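PDB 4Z3N: putative drug/sodium antiporter from Escherichia coli, which belongs to the MATE family of membrane transporters, is linked to transport of the genotoxin colibactin and probably works as an antiporter. Local coordinates for residues A[275-278]-A[279-283]; A[420-424]-A[425-429]; A[431-434]-A[435-439]. One frame throughout, in Å; residues are numbered along the deposited sequence.

The three contacts sit on three neighbouring helices: contact 1 on helix 250-284, contact 2 on helix 417-427 and contact 3 on helix 432-453, the last two consecutive in the chain. The centres of contacts 2 and 3 are about 8 Å apart, and Val421 CG2 reaches Ala439 N at 3.4 Å. Contact 1 meets contact 2 through Phe280, whose CD1 lies 3.9 Å from Val421 CG1. It meets contact 3 through Ile281 CD1, 3.4 Å from Val435 CG1. One monoolein molecule touches both contact 1, at Tyr277, and contact 3, at Ala439; Val421 of contact 2 comes within about 5 Å of a bound monoolein.

Contact 1. Residues A[275-278]-A[279-283]; sequences VIYN and FFIVR. With OLC ((2R)-2,3-dihydroxypropyl (9Z)-octadec-9-enoate), chain B.
Four successive i to i+4 hydrogen bonds, running from the Val275-Phe279 pair to the Asn278-Val282 pair, tie neighbouring turns together near the end of helix 250-284. Phe279 N reaches Val275 O at 2.8 Å, and Ile281 N reaches Tyr277 O at 3.0 Å. Between them, Phe280 N reaches Ile276 O at 3.3 Å. Val282 N completes the set on Asn278 O.

The side chain of Tyr277 carries the contact. Its CG stands anti to the backbone N (chi1 -174°), which swings the ring across the flank of the helix and brings one face against Ile281. There Ile281 CG1 makes a CH-pi contact, 4.0 Å from the ring centroid and displaced toward the rim. The opposite face is taken by the bound monoolein: C2 of its acyl chain sits over the ring centre, 3.6 Å above the plane, and C4 lies against CZ. An aliphatic group therefore covers each face. The phenol oxygen is held by a hydrogen bond to Gln375 OE1, and Phe292 makes an edge-to-face contact with the ring. This helix corresponds to the seventh of twelve predicted membrane spans, in keeping with the twelve-helix MATE fold, and here Tyr277 joins it to helices 286-322, 366-379 and 432-453.

One residue earlier, Ile276 flanks Phe280. Ile276 CG2 meets the Phe280 edge in the ring plane, 3.9 Å from CE2, while Asn278, on another flank, packs on Met289.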
loop_
_atom_site.group_PDB
_atom_site.type_symbol
_atom_site.label_atom_id
_atom_site.label_comp_id
_atom_site.label_asym_id
_atom_site.label_seq_id
_atom_site.Cartn_x
_atom_site.Cartn_y
_atom_site.Cartn_z
ATOM N N VAL A 275 15.770 1.860 -0.153
ATOM C CA VAL A 275 17.035 1.606 -0.826
ATOM C C VAL A 275 18.205 2.372 -0.175
ATOM O O VAL A 275 19.277 1.809 0.096
ATOM C CB VAL A 275 16.947 1.991 -2.323
ATOM C CG1 VAL A 275 18.317 1.974 -2.953
ATOM C CG2 VAL A 275 16.009 1.060 -3.069
ATOM N N ILE A 276 17.999 3.662 0.051
ATOM C CA ILE A 276 19.008 4.519 0.662
ATOM C C ILE A 276 19.302 4.057 2.073
ATOM O O ILE A 276 20.423 4.195 2.554
ATOM C CB ILE A 276 18.556 5.988 0.690
ATOM C CG1 ILE A 276 18.477 6.524 -0.744
ATOM C CG2 ILE A 276 19.457 6.825 1.621
ATOM C CD1 ILE A 276 17.711 7.812 -0.895
ATOM N N TYR A 277 18.278 3.509 2.728
ATOM C CA TYR A 277 18.413 2.940 4.067
ATOM C C TYR A 277 19.239 1.659 4.037
ATOM O O TYR A 277 20.111 1.440 4.880
ATOM C CB TYR A 277 17.037 2.655 4.662
ATOM C CG TYR A 277 17.029 2.200 6.105
ATOM C CD1 TYR A 277 17.148 3.110 7.137
ATOM C CD2 TYR A 277 16.856 0.862 6.429
ATOM C CE1 TYR A 277 17.113 2.708 8.461
ATOM C CE2 TYR A 277 16.826 0.442 7.748
ATOM C CZ TYR A 277 16.949 1.373 8.766
ATOM O OH TYR A 277 16.913 0.963 10.088
ATOM N N ASN A 278 18.954 0.807 3.062
ATOM C CA ASN A 278 19.701 -0.423 2.905
ATOM C C ASN A 278 21.156 -0.145 2.564
ATOM O O ASN A 278 22.049 -0.756 3.133
ATOM C CB ASN A 278 19.039 -1.301 1.849
ATOM C CG ASN A 278 17.858 -2.046 2.405
ATOM O OD1 ASN A 278 17.525 -1.891 3.581
ATOM N ND2 ASN A 278 17.212 -2.860 1.573
ATOM N N PHE A 279 21.374 0.813 1.668
ATOM C CA PHE A 279 22.713 1.256 1.292
ATOM C C PHE A 279 23.557 1.576 2.523
ATOM O O PHE A 279 24.627 1.018 2.710
ATOM C CB PHE A 279 22.607 2.480 0.372
ATOM C CG PHE A 279 23.923 3.008 -0.118
ATOM C CD1 PHE A 279 24.674 2.298 -1.041
ATOM C CD2 PHE A 279 24.392 4.245 0.312
ATOM C CE1 PHE A 279 25.880 2.798 -1.509
ATOM C CE2 PHE A 279 25.606 4.753 -0.152
ATOM C CZ PHE A 279 26.342 4.030 -1.065
ATOM N N PHE A 280 23.051 2.461 3.373
ATOM C CA PHE A 280 23.761 2.867 4.578
ATOM C C PHE A 280 23.993 1.687 5.559
ATOM O O PHE A 280 25.099 1.502 6.086
ATOM C CB PHE A 280 22.992 3.992 5.279
ATOM C CG PHE A 280 23.334 5.378 4.786
ATOM C CD1 PHE A 280 24.472 6.020 5.223
ATOM C CD2 PHE A 280 22.491 6.057 3.916
ATOM C CE1 PHE A 280 24.789 7.304 4.786
ATOM C CE2 PHE A 280 22.798 7.346 3.471
ATOM C CZ PHE A 280 23.951 7.966 3.904
ATOM N N ILE A 281 22.951 0.895 5.800
ATOM C CA ILE A 281 23.025 -0.172 6.789
ATOM C C ILE A 281 24.108 -1.192 6.426
ATOM O O ILE A 281 24.846 -1.668 7.285
ATOM C CB ILE A 281 21.661 -0.893 6.936
ATOM C CG1 ILE A 281 20.599 0.084 7.421
ATOM C CG2 ILE A 281 21.749 -2.026 7.924
ATOM C CD1 ILE A 281 20.860 0.630 8.797
ATOM N N VAL A 282 24.194 -1.501 5.138
ATOM C CA VAL A 282 25.083 -2.538 4.618
ATOM C C VAL A 282 26.559 -2.109 4.646
ATOM O O VAL A 282 27.425 -2.876 5.061
ATOM C CB VAL A 282 24.672 -2.927 3.165
ATOM C CG1 VAL A 282 25.843 -2.792 2.226
ATOM C CG2 VAL A 282 24.090 -4.335 3.119
ATOM N N ARG A 283 26.829 -0.879 4.215
ATOM C CA ARG A 283 28.174 -0.324 4.217
ATOM C C ARG A 283 28.714 -0.112 5.634
ATOM O O ARG A 283 29.918 0.060 5.819
ATOM C CB ARG A 283 28.207 1.001 3.434
ATOM C CG ARG A 283 29.557 1.727 3.472
ATOM C CD ARG A 283 29.740 2.674 2.289
ATOM N NE ARG A 283 29.460 4.066 2.636
ATOM C CZ ARG A 283 30.349 4.903 3.170
ATOM N NH1 ARG A 283 31.583 4.492 3.430
ATOM N NH2 ARG A 283 30.002 6.154 3.447
HETATM C C18 OLC B . 4.787 3.961 4.638
HETATM C C10 OLC B . 10.059 4.296 11.668
HETATM C C9 OLC B . 9.987 3.016 11.247
HETATM C C17 OLC B . 5.595 3.759 5.904
HETATM C C11 OLC B . 10.202 5.438 10.680
HETATM C C8 OLC B . 10.660 1.924 12.063
HETATM C C24 OLC B . 15.413 6.786 5.966
HETATM C C16 OLC B . 6.577 4.899 6.051
HETATM C C12 OLC B . 10.248 4.953 9.237
HETATM C C7 OLC B . 10.402 0.543 11.488
HETATM C C15 OLC B . 7.329 4.788 7.371
HETATM C C13 OLC B . 9.397 5.870 8.357
HETATM C C6 OLC B . 11.274 0.291 10.273
HETATM C C14 OLC B . 8.792 5.156 7.162
HETATM C C5 OLC B . 12.708 0.695 10.544
HETATM C C4 OLC B . 13.431 0.936 9.227
HETATM C C3 OLC B . 12.609 1.839 8.329
HETATM C C2 OLC B . 13.447 2.448 7.220
HETATM C C21 OLC B . 13.065 6.119 6.473
HETATM C C1 OLC B . 12.856 3.786 6.795
HETATM C C22 OLC B . 13.949 7.118 5.745
HETATM O O19 OLC B . 11.656 4.009 6.870
HETATM O O25 OLC B . 16.114 6.930 4.747
HETATM O O23 OLC B . 13.671 7.077 4.359
HETATM O O20 OLC B . 13.700 4.852 6.454
#

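Contact 2. Residues A[420-424]-A[425-429]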
loop_
_atom_site.group_PDB
_atom_site.type_symbol
_atom_site.label_atom_id
_atom_site.label_comp_id
_atom_site.label_asym_id
_atom_site.label_seq_id
_atom_site.Cartn_x
_atom_site.Cartn_y
_atom_site.Cartn_z
ATOM N N VAL A 420 20.385 14.091 7.551
ATOM C CA VAL A 420 20.533 13.855 8.990
ATOM C C VAL A 420 21.225 12.514 9.281
ATOM O O VAL A 420 22.021 12.404 10.206
ATOM C CB VAL A 420 19.153 13.914 9.712
ATOM C CG1 VAL A 420 19.217 13.260 11.094
ATOM C CG2 VAL A 420 18.686 15.359 9.823
ATOM N N VAL A 421 20.926 11.497 8.486
ATOM C CA VAL A 421 21.586 10.219 8.643
ATOM C C VAL A 421 23.059 10.397 8.370
ATOM O O VAL A 421 23.901 9.910 9.129
ATOM C CB VAL A 421 21.020 9.144 7.702
ATOM C CG1 VAL A 421 22.046 8.034 7.489
ATOM C CG2 VAL A 421 19.735 8.589 8.264
ATOM N N TYR A 422 23.371 11.107 7.288
ATOM C CA TYR A 422 24.761 11.360 6.928
ATOM C C TYR A 422 25.465 12.084 8.071
ATOM O O TYR A 422 26.562 11.698 8.480
ATOM C CB TYR A 422 24.882 12.169 5.631
ATOM C CG TYR A 422 26.247 11.979 5.005
ATOM C CD1 TYR A 422 27.347 12.720 5.440
ATOM C CD2 TYR A 422 26.457 11.015 4.020
ATOM C CE1 TYR A 422 28.620 12.521 4.891
ATOM C CE2 TYR A 422 27.725 10.817 3.456
ATOM C CZ TYR A 422 28.798 11.574 3.897
ATOM O OH TYR A 422 30.048 11.379 3.354
ATOM N N LEU A 423 24.815 13.115 8.593
ATOM C CA LEU A 423 25.334 13.861 9.728
ATOM C C LEU A 423 25.631 12.967 10.935
ATOM O O LEU A 423 26.734 13.002 11.486
ATOM C CB LEU A 423 24.348 14.941 10.134
ATOM C CG LEU A 423 24.834 15.681 11.370
ATOM C CD1 LEU A 423 26.218 16.196 11.042
ATOM C CD2 LEU A 423 23.886 16.809 11.782
ATOM N N LEU A 424 24.647 12.164 11.344
ATOM C CA LEU A 424 24.755 11.369 12.571
ATOM C C LEU A 424 25.604 10.099 12.403
ATOM O O LEU A 424 26.362 9.742 13.297
ATOM C CB LEU A 424 23.360 10.991 13.089
ATOM C CG LEU A 424 22.477 12.107 13.643
ATOM C CD1 LEU A 424 21.192 11.568 14.256
ATOM C CD2 LEU A 424 23.232 12.923 14.660
ATOM N N ALA A 425 25.465 9.411 11.276
ATOM C CA ALA A 425 26.172 8.153 11.080
ATOM C C ALA A 425 27.635 8.305 10.592
ATOM O O ALA A 425 28.457 7.395 10.759
ATOM C CB ALA A 425 25.395 7.278 10.118
ATOM N N ILE A 426 27.962 9.443 9.991
ATOM C CA ILE A 426 29.308 9.641 9.473
ATOM C C ILE A 426 30.035 10.773 10.173
ATOM O O ILE A 426 31.011 10.537 10.875
ATOM C CB ILE A 426 29.306 9.932 7.973
ATOM C CG1 ILE A 426 28.414 8.934 7.215
ATOM C CG2 ILE A 426 30.719 9.907 7.459
ATOM C CD1 ILE A 426 28.790 7.461 7.374
ATOM N N VAL A 427 29.568 12.000 9.980
ATOM C CA VAL A 427 30.256 13.170 10.533
ATOM C C VAL A 427 30.401 13.023 12.043
ATOM O O VAL A 427 31.507 12.794 12.537
ATOM C CB VAL A 427 29.516 14.481 10.195
ATOM C CG1 VAL A 427 30.192 15.664 10.846
ATOM C CG2 VAL A 427 29.454 14.673 8.701
ATOM N N LEU A 428 29.294 13.146 12.774
ATOM C CA LEU A 428 29.262 12.667 14.147
ATOM C C LEU A 428 29.475 11.186 13.969
ATOM O O LEU A 428 29.068 10.634 12.953
ATOM C CB LEU A 428 27.948 12.996 14.848
ATOM C CG LEU A 428 27.800 14.471 15.218
ATOM C CD1 LEU A 428 28.995 14.937 16.041
ATOM C CD2 LEU A 428 27.671 15.314 13.969
ATOM N N GLU A 429 30.153 10.532 14.890
ATOM C CA GLU A 429 30.707 9.229 14.532
ATOM C C GLU A 429 29.818 8.063 14.935
ATOM O O GLU A 429 30.245 6.911 14.856
ATOM C CB GLU A 429 32.129 9.078 15.091
ATOM C CG GLU A 429 33.158 9.851 14.254
ATOM C CD GLU A 429 34.530 9.953 14.899
ATOM O OE1 GLU A 429 34.832 9.168 15.827
ATOM O OE2 GLU A 429 35.311 10.830 14.468
#
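Val421 O accepts Ala425 N at 2.7 Å, a regular i to i+4 bond, with the two side chains in loose apolar contact. At 425-427 the turn widens to pi type as helix 417-427 comes to its end, closing a stretch that belongs to the eleventh predicted membrane span of this MATE transporter.

Tyr422 O takes two donors, Ile426 N at 3.1 Å and, more weakly, Val427 N at 3.4 Å, so the i+4 and i+5 patterns overlap on one carbonyl. Its ring, with CG anti to the backbone N (chi1 -159°), leans out toward the C-terminal end of the helix, one face against Ile426. Ile426 CG1 stands over the ring centre in a CH-pi contact, 4.1 Å from the centroid and only 2° off the normal. Val427 CG2 meets the same ring at its edge.

Leu423 O passes over Val427 N, where the angle is poor, and accepts Leu428 N at 2.9 Å, an i+5 bond at the widened turn. Leu428 then leaves helical geometry (psi 146°). Leu423 CD1 reaches two residues, Val427 at CB and Leu428 at CD2; the two leucines run alongside each other.

Leu424 sends its branched end to helix 432-453, where its CD1 lies 3.9 Å from Phe437 CB.

Contact 3. Residues A[431-434]-A[435-439]; sequences RITG and VYFGA. With OLC ((2R)-2,3-dihydroxypropyl (9Z)-octadec-9-enoate), chain B.
Gly434 O accepts Gly438 N at 2.9 Å, the shortest of four i to i+4 bonds that join 431-434 to 435-439. Tyr436 N to Ile432 O is the straightest, with an N-H...O angle of 172°, and Phe437 N bonds to Thr433 O at 3.2 Å. The first bond of the series, Val435 N to Arg431 O, measures 3.3 Å. Arg431 is the N-cap residue, and its carbonyl also receives a weak bond from Gly434 N.

Tyr436 folds back toward the preceding turn. With CG anti to the carbonyl carbon (chi1 -61°), and the ring turned by a chi2 of -21°, one ring face looks onto Ile432 O, which lies 3.4 Å from the ring plane toward its rim. Ile432 CG2 reaches farther along the ring, touching CZ and OH; the isoleucine branch runs at a slant across the ring. Tyr371 and Gln375 of helix 366-379 also pack against the tyrosine.

Thr433 and Phe437 keep a different relation, extending in a common direction. The methyl CG2 of Thr433 meets the phenylalanine edge in the ring plane, 3.6 Å from CE2. Thr433 O also lies at that edge, near CD2.

On the next turn Ala439 CB rests against the glycerol carbon C24 of the bound monoolein at 3.4 Å, and the same lipid is hydrogen-bonded to His413 O. Two further backbone carbonyls take serine hydroxyls, Gly438 O that of Ser441 and Ala439 O that of Ser417. Residues 432-439 form the first two turns of helix 432-453, behind the N-cap Arg431; this helix corresponds to the last of the twelve predicted membrane spans, as expected of the all-helical MATE fold.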
loop_
_atom_site.group_PDB
_atom_site.type_symbol
_atom_site.label_atom_id
_atom_site.label_comp_id
_atom_site.label_asym_id
_atom_site.label_seq_id
_atom_site.Cartn_x
_atom_site.Cartn_y
_atom_site.Cartn_z
ATOM N N ARG A 431 27.188 5.206 14.466
ATOM C CA ARG A 431 27.234 4.525 13.174
ATOM C C ARG A 431 25.882 3.967 12.744
ATOM O O ARG A 431 25.102 4.673 12.094
ATOM C CB ARG A 431 28.282 3.411 13.196
ATOM C CG ARG A 431 29.671 3.879 13.649
ATOM C CD ARG A 431 30.741 2.807 13.408
ATOM N NE ARG A 431 31.761 3.244 12.449
ATOM C CZ ARG A 431 32.076 2.604 11.323
ATOM N NH1 ARG A 431 31.464 1.470 10.989
ATOM N NH2 ARG A 431 33.015 3.101 10.526
ATOM N N ILE A 432 25.543 2.769 13.198
ATOM C CA ILE A 432 24.236 2.212 12.892
ATOM C C ILE A 432 23.172 2.914 13.747
ATOM O O ILE A 432 22.068 3.169 13.277
ATOM C CB ILE A 432 24.220 0.692 13.106
ATOM C CG1 ILE A 432 25.065 0.005 12.021
ATOM C CG2 ILE A 432 22.797 0.152 13.121
ATOM C CD1 ILE A 432 24.482 0.074 10.643
ATOM N N THR A 433 23.524 3.248 14.987
ATOM C CA THR A 433 22.641 4.005 15.874
ATOM C C THR A 433 22.286 5.342 15.247
ATOM O O THR A 433 21.205 5.894 15.492
ATOM C CB THR A 433 23.287 4.253 17.255
ATOM O OG1 THR A 433 23.232 3.052 18.024
ATOM C CG2 THR A 433 22.551 5.328 18.014
ATOM N N GLY A 434 23.205 5.859 14.432
ATOM C CA GLY A 434 22.998 7.117 13.734
ATOM C C GLY A 434 22.000 6.977 12.596
ATOM O O GLY A 434 21.223 7.874 12.361
ATOM N N VAL A 435 22.044 5.864 11.879
ATOM C CA VAL A 435 21.053 5.577 10.865
ATOM C C VAL A 435 19.653 5.568 11.480
ATOM O O VAL A 435 18.758 6.292 11.040
ATOM C CB VAL A 435 21.311 4.210 10.186
ATOM C CG1 VAL A 435 20.263 3.953 9.102
ATOM C CG2 VAL A 435 22.724 4.136 9.613
ATOM N N TYR A 436 19.478 4.737 12.505
ATOM C CA TYR A 436 18.202 4.597 13.183
ATOM C C TYR A 436 17.609 5.958 13.584
ATOM O O TYR A 436 16.429 6.237 13.324
ATOM C CB TYR A 436 18.360 3.729 14.418
ATOM C CG TYR A 436 18.824 2.328 14.162
ATOM C CD1 TYR A 436 18.679 1.733 12.921
ATOM C CD2 TYR A 436 19.400 1.588 15.186
ATOM C CE1 TYR A 436 19.097 0.417 12.707
ATOM C CE2 TYR A 436 19.820 0.290 14.993
ATOM C CZ TYR A 436 19.669 -0.294 13.758
ATOM O OH TYR A 436 20.095 -1.587 13.602
ATOM N N PHE A 437 18.418 6.806 14.212
ATOM C CA PHE A 437 17.903 8.089 14.656
ATOM C C PHE A 437 17.639 9.010 13.464
ATOM O O PHE A 437 16.607 9.679 13.398
ATOM C CB PHE A 437 18.856 8.761 15.651
ATOM C CG PHE A 437 18.698 8.272 17.057
ATOM C CD1 PHE A 437 17.565 8.606 17.795
ATOM C CD2 PHE A 437 19.671 7.468 17.645
ATOM C CE1 PHE A 437 17.399 8.153 19.105
ATOM C CE2 PHE A 437 19.515 7.008 18.953
ATOM C CZ PHE A 437 18.375 7.353 19.684
ATOM N N GLY A 438 18.568 9.034 12.519
ATOM C CA GLY A 438 18.450 9.933 11.399
ATOM C C GLY A 438 17.217 9.614 10.588
ATOM O O GLY A 438 16.460 10.508 10.206
ATOM N N ALA A 439 17.007 8.323 10.356
ATOM C CA ALA A 439 15.981 7.852 9.444
ATOM C C ALA A 439 14.575 8.194 9.931
ATOM O O ALA A 439 13.689 8.473 9.122
ATOM C CB ALA A 439 16.124 6.351 9.233
HETATM C C18 OLC B . 4.787 3.961 4.638
HETATM C C10 OLC B . 10.059 4.296 11.668
HETATM C C9 OLC B . 9.987 3.016 11.247
HETATM C C17 OLC B . 5.595 3.759 5.904
HETATM C C11 OLC B . 10.202 5.438 10.680
HETATM C C8 OLC B . 10.660 1.924 12.063
HETATM C C24 OLC B . 15.413 6.786 5.966
HETATM C C16 OLC B . 6.577 4.899 6.051
HETATM C C12 OLC B . 10.248 4.953 9.237
HETATM C C7 OLC B . 10.402 0.543 11.488
HETATM C C15 OLC B . 7.329 4.788 7.371
HETATM C C13 OLC B . 9.397 5.870 8.357
HETATM C C6 OLC B . 11.274 0.291 10.273
HETATM C C14 OLC B . 8.792 5.156 7.162
HETATM C C5 OLC B . 12.708 0.695 10.544
HETATM C C4 OLC B . 13.431 0.936 9.227
HETATM C C3 OLC B . 12.609 1.839 8.329
HETATM C C2 OLC B . 13.447 2.448 7.220
HETATM C C21 OLC B . 13.065 6.119 6.473
HETATM C C1 OLC B . 12.856 3.786 6.795
HETATM C C22 OLC B . 13.949 7.118 5.745
HETATM O O19 OLC B . 11.656 4.009 6.870
HETATM O O25 OLC B . 16.114 6.930 4.747
HETATM O O23 OLC B . 13.671 7.077 4.359
HETATM O O20 OLC B . 13.700 4.852 6.454
#